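Local coordinates for protein levoglucosan dehydrogenase (PDB 6A3F) that catalyses the NAD(+)-dependent oxidation of levoglucosan to 3-dehydrolevoglucosan as a homotetramer of the Gfo/Idh/MocA family, at residues G35-L40 against I353-T358; A43-F48 against A54-K59. All blocks are in the same frame, centred on the assembly; numbering follows the deposited sequence.

In the fold
Both interactions use helix 35-48, the first helix of the NAD-binding Rossmann fold, at sites whose centres lie about 12 Å apart. Interaction 1 is buried and joins the N-terminal turns of that helix to the start of helix 355-371, far along the chain and next to the cofactor site. Interaction 2 lies nearer the surface, about 21 Å from the centre of the chain, and sets the C-terminal turns of the same helix against strand 55-62, next in sequence. Neither contact has a hydrogen bond across it. Interaction 1 rests on a methyl at a ring edge and a branch against glycine; interaction 2 uses two prolines, a methionine and a guanidinium face. Both also touch the second subunit.

Interaction 1: residues G35-L40 against I353-T358; sequences GKAHSL and IGYGET
Ala-37 and Leu-40, three residues apart on helix 35-48, meet the first residues of helix 355-371. Gly-35, the last glycine of a sequence that fits the GxGxxG pattern of Rossmann folds, opens the segment; its O accepts hydrogen bonds from both N and OG of Ser-39. Lys-36 points its NZ to another interface, where it is hydrogen-bonded to Leu-345 O of the second subunit. Ala-37 makes the first touch: its CB lies at the ring edge of Tyr-355, in the ring plane, 3.8 Å from Tyr-355 CE2 and 4.2 Å from Tyr-355 CD2. The tyrosine reaches it because its CG stands anti to the backbone N (chi1 -177°). Leu-40 closes the segment by laying one branch, CD2, against the bare backbone of Gly-356, 3.8 Å from Gly-356 CA. The helices come close here, with Ala-37 CA and Gly-356 CA 6.0 Å apart. Within helix 355-371, Thr-358 OG1 donates to Tyr-355 O in the carbonyl plane over 2.7 Å and is also bonded to Asn-152, an NADH-binding residue. Tyr-355 binds NADH itself, and its side chain touches Met-34 and Asn-152 of the same site. The contact across the segments is purely apolar: a methyl borders the tyrosine ring without taking up its hydroxyl, and the small Ala-37 and Gly-356 probably let the helices approach beside the cofactor site.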
# COMPACT_ATOMS: atom_id res chain seq x y z
N GLY B 35 -3.13 15.39 28.39
CA GLY B 35 -3.91 14.94 29.56
C GLY B 35 -5.23 14.29 29.16
O GLY B 35 -5.72 13.39 29.87
N LYS B 36 -5.78 14.68 28.01
CA LYS B 36 -7.00 14.07 27.48
C LYS B 36 -6.77 12.55 27.32
O LYS B 36 -7.71 11.74 27.53
CB LYS B 36 -7.48 14.74 26.19
CG LYS B 36 -6.60 14.57 24.95
CD LYS B 36 -7.21 15.05 23.64
CE LYS B 36 -6.96 16.51 23.37
NZ LYS B 36 -7.51 16.95 22.06
N ALA B 37 -5.56 12.12 26.97
CA ALA B 37 -5.38 10.70 26.71
C ALA B 37 -5.40 9.90 28.03
O ALA B 37 -5.88 8.74 28.09
CB ALA B 37 -4.06 10.50 25.99
N HIS B 38 -4.80 10.50 29.07
CA HIS B 38 -4.81 9.95 30.43
C HIS B 38 -6.25 9.87 30.97
O HIS B 38 -6.66 8.83 31.46
CB HIS B 38 -3.88 10.76 31.35
CG HIS B 38 -2.44 10.76 30.92
ND1 HIS B 38 -1.46 10.06 31.60
CD2 HIS B 38 -1.81 11.44 29.93
CE1 HIS B 38 -0.31 10.26 31.01
NE2 HIS B 38 -0.50 11.11 29.99
N SER B 39 -6.99 10.95 30.88
CA SER B 39 -8.30 11.00 31.52
C SER B 39 -9.29 10.16 30.72
O SER B 39 -10.17 9.55 31.31
CB SER B 39 -8.77 12.42 31.72
OG SER B 39 -8.72 13.12 30.50
N LEU B 40 -9.06 10.05 29.39
CA LEU B 40 -9.81 9.10 28.57
C LEU B 40 -9.59 7.68 29.08
O LEU B 40 -10.54 6.92 29.16
CB LEU B 40 -9.34 9.19 27.12
CG LEU B 40 -9.84 8.09 26.20
CD1 LEU B 40 -11.36 8.12 26.10
CD2 LEU B 40 -9.20 8.24 24.84
N ILE B 353 -8.66 1.26 15.59
CA ILE B 353 -7.82 1.50 16.76
C ILE B 353 -7.11 2.85 16.55
O ILE B 353 -6.48 3.05 15.54
CB ILE B 353 -6.79 0.36 16.91
CG1 ILE B 353 -7.43 -1.02 17.09
CG2 ILE B 353 -5.79 0.68 18.01
CD1 ILE B 353 -8.29 -1.16 18.32
N GLY B 354 -7.23 3.75 17.52
CA GLY B 354 -6.42 4.96 17.62
C GLY B 354 -5.53 4.96 18.86
O GLY B 354 -5.30 3.94 19.56
N TYR B 355 -4.97 6.12 19.15
CA TYR B 355 -4.01 6.25 20.22
C TYR B 355 -4.65 5.90 21.56
O TYR B 355 -4.02 5.34 22.40
CB TYR B 355 -3.52 7.70 20.28
CG TYR B 355 -2.44 7.98 21.30
CD1 TYR B 355 -1.10 7.72 21.03
CD2 TYR B 355 -2.77 8.46 22.56
CE1 TYR B 355 -0.13 7.92 22.00
CE2 TYR B 355 -1.80 8.68 23.53
CZ TYR B 355 -0.47 8.43 23.25
OH TYR B 355 0.48 8.72 24.20
N GLY B 356 -5.90 6.32 21.73
CA GLY B 356 -6.61 6.17 22.98
C GLY B 356 -6.70 4.72 23.42
O GLY B 356 -6.51 4.43 24.61
N GLU B 357 -6.96 3.81 22.47
CA GLU B 357 -7.09 2.38 22.85
C GLU B 357 -5.79 1.86 23.47
O GLU B 357 -5.87 1.03 24.38
CB GLU B 357 -7.52 1.52 21.65
CG GLU B 357 -8.98 1.73 21.29
CD GLU B 357 -9.27 2.84 20.27
OE1 GLU B 357 -8.44 3.75 20.10
OE2 GLU B 357 -10.31 2.77 19.61
N THR B 358 -4.63 2.34 23.04
CA THR B 358 -3.37 1.89 23.63
C THR B 358 -3.32 2.31 25.10
O THR B 358 -2.91 1.55 25.98
CB THR B 358 -2.14 2.38 22.86
OG1 THR B 358 -1.89 3.78 23.07
CG2 THR B 358 -2.27 2.05 21.39

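Interaction 2: residues A43-F48 against A54-K59; sequences AAMPMF and ALPVRK
Met-45 carries its terminal methyl from helix 35-48 to the start of strand 55-62. Its CB points at the strand, CG follows anti to the backbone N (chi1 -180°), and bends about CB-CG and CG-SD bring CE round against Pro-56 CG at 3.8 Å, with Ala-54 O nearby at 3.9 Å from CE. The Met-45 and Pro-56 side chains cross at about a right angle. Both residues also touch Phe-367 of helix 355-371. The segments 43-48 and 55-59 run nearly antiparallel, at 161°, and belong to the beta-alpha-beta unit of strand 23-30, helix 35-48 and strand 55-62 in the Rossmann fold; the contact lies beside the short connection that leads from the helix into the second strand. Pro-46, at a kink of the helix, meets two strand residues: its CB is 3.9 Å from Leu-55 CD2, while the CD corner of its ring meets Pro-56 CD at 4.1 Å. One turn earlier, Ala-43 CB sits over the centre of one face of the Arg-58 guanidinium, 4.0 Å from Arg-58 CZ. Arg-58 NH1 is hydrogen-bonded to Phe-76 O, and the arginine also packs on Met-47 of the second subunit.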
# COMPACT_ATOMS: atom_id res chain seq x y z
N ALA B 43 -11.45 6.99 32.34
CA ALA B 43 -12.90 7.02 32.16
C ALA B 43 -13.37 5.79 31.38
O ALA B 43 -14.38 5.18 31.75
CB ALA B 43 -13.29 8.31 31.50
N ALA B 44 -12.63 5.38 30.35
CA ALA B 44 -13.13 4.38 29.42
C ALA B 44 -12.68 2.98 29.79
O ALA B 44 -13.33 2.08 29.35
CB ALA B 44 -12.71 4.66 27.98
N MET B 45 -11.58 2.79 30.55
CA MET B 45 -11.06 1.45 30.75
C MET B 45 -12.14 0.49 31.30
O MET B 45 -12.31 -0.57 30.75
CB MET B 45 -9.81 1.43 31.64
CG MET B 45 -9.27 0.02 31.84
SD MET B 45 -10.07 -0.78 33.26
CE MET B 45 -9.06 -0.06 34.56
N PRO B 46 -12.89 0.85 32.36
CA PRO B 46 -13.93 -0.14 32.77
C PRO B 46 -15.09 -0.32 31.76
O PRO B 46 -15.79 -1.34 31.78
CB PRO B 46 -14.40 0.42 34.11
CG PRO B 46 -14.18 1.91 33.99
CD PRO B 46 -12.89 2.04 33.22
N MET B 47 -15.35 0.66 30.91
CA MET B 47 -16.35 0.50 29.87
C MET B 47 -15.91 -0.63 28.93
O MET B 47 -16.76 -1.36 28.44
CB MET B 47 -16.53 1.76 29.02
CG MET B 47 -16.82 3.02 29.80
SD MET B 47 -16.95 4.42 28.67
CE MET B 47 -17.36 5.79 29.76
N PHE B 48 -14.60 -0.73 28.69
CA PHE B 48 -14.06 -1.67 27.70
C PHE B 48 -13.84 -3.05 28.30
O PHE B 48 -14.06 -4.06 27.64
CB PHE B 48 -12.75 -1.10 27.12
CG PHE B 48 -12.97 -0.04 26.06
CD1 PHE B 48 -13.90 0.96 26.22
CD2 PHE B 48 -12.25 -0.05 24.88
CE1 PHE B 48 -14.10 1.93 25.25
CE2 PHE B 48 -12.47 0.90 23.89
CZ PHE B 48 -13.40 1.89 24.07
N ALA B 54 -10.51 -2.71 38.81
CA ALA B 54 -10.84 -1.71 39.80
C ALA B 54 -11.38 -0.49 39.06
O ALA B 54 -11.13 -0.35 37.87
CB ALA B 54 -9.63 -1.34 40.62
N LEU B 55 -12.09 0.38 39.78
CA LEU B 55 -12.72 1.53 39.17
C LEU B 55 -11.82 2.76 39.32
O LEU B 55 -11.69 3.28 40.42
CB LEU B 55 -14.08 1.79 39.83
CG LEU B 55 -15.28 1.13 39.15
CD1 LEU B 55 -16.58 1.44 39.89
CD2 LEU B 55 -15.36 1.56 37.68
N PRO B 56 -11.22 3.22 38.23
CA PRO B 56 -10.36 4.41 38.36
C PRO B 56 -11.24 5.62 38.68
O PRO B 56 -12.32 5.78 38.10
CB PRO B 56 -9.66 4.55 37.00
CG PRO B 56 -9.79 3.19 36.36
CD PRO B 56 -11.11 2.65 36.87
N VAL B 57 -10.80 6.46 39.60
CA VAL B 57 -11.48 7.70 39.89
C VAL B 57 -10.49 8.84 39.61
O VAL B 57 -9.35 8.81 40.09
CB VAL B 57 -12.00 7.76 41.34
CG1 VAL B 57 -12.55 9.15 41.65
CG2 VAL B 57 -13.06 6.71 41.66
N ARG B 58 -10.94 9.81 38.84
CA ARG B 58 -10.14 10.94 38.50
C ARG B 58 -10.24 11.91 39.68
O ARG B 58 -11.07 12.79 39.67
CB ARG B 58 -10.64 11.58 37.19
CG ARG B 58 -10.52 10.67 35.97
CD ARG B 58 -11.26 11.15 34.73
NE ARG B 58 -12.66 10.72 34.77
CZ ARG B 58 -13.67 11.29 34.13
NH1 ARG B 58 -13.51 12.38 33.40
NH2 ARG B 58 -14.88 10.79 34.29
N LYS B 59 -9.39 11.70 40.68
CA LYS B 59 -9.61 12.32 41.98
C LYS B 59 -9.04 13.74 41.99
O LYS B 59 -9.74 14.71 42.36
CB LYS B 59 -9.01 11.47 43.10
CG LYS B 59 -9.38 11.94 44.51
CD LYS B 59 -10.87 12.01 44.75
CE LYS B 59 -11.20 12.02 46.22
NZ LYS B 59 -12.63 11.71 46.48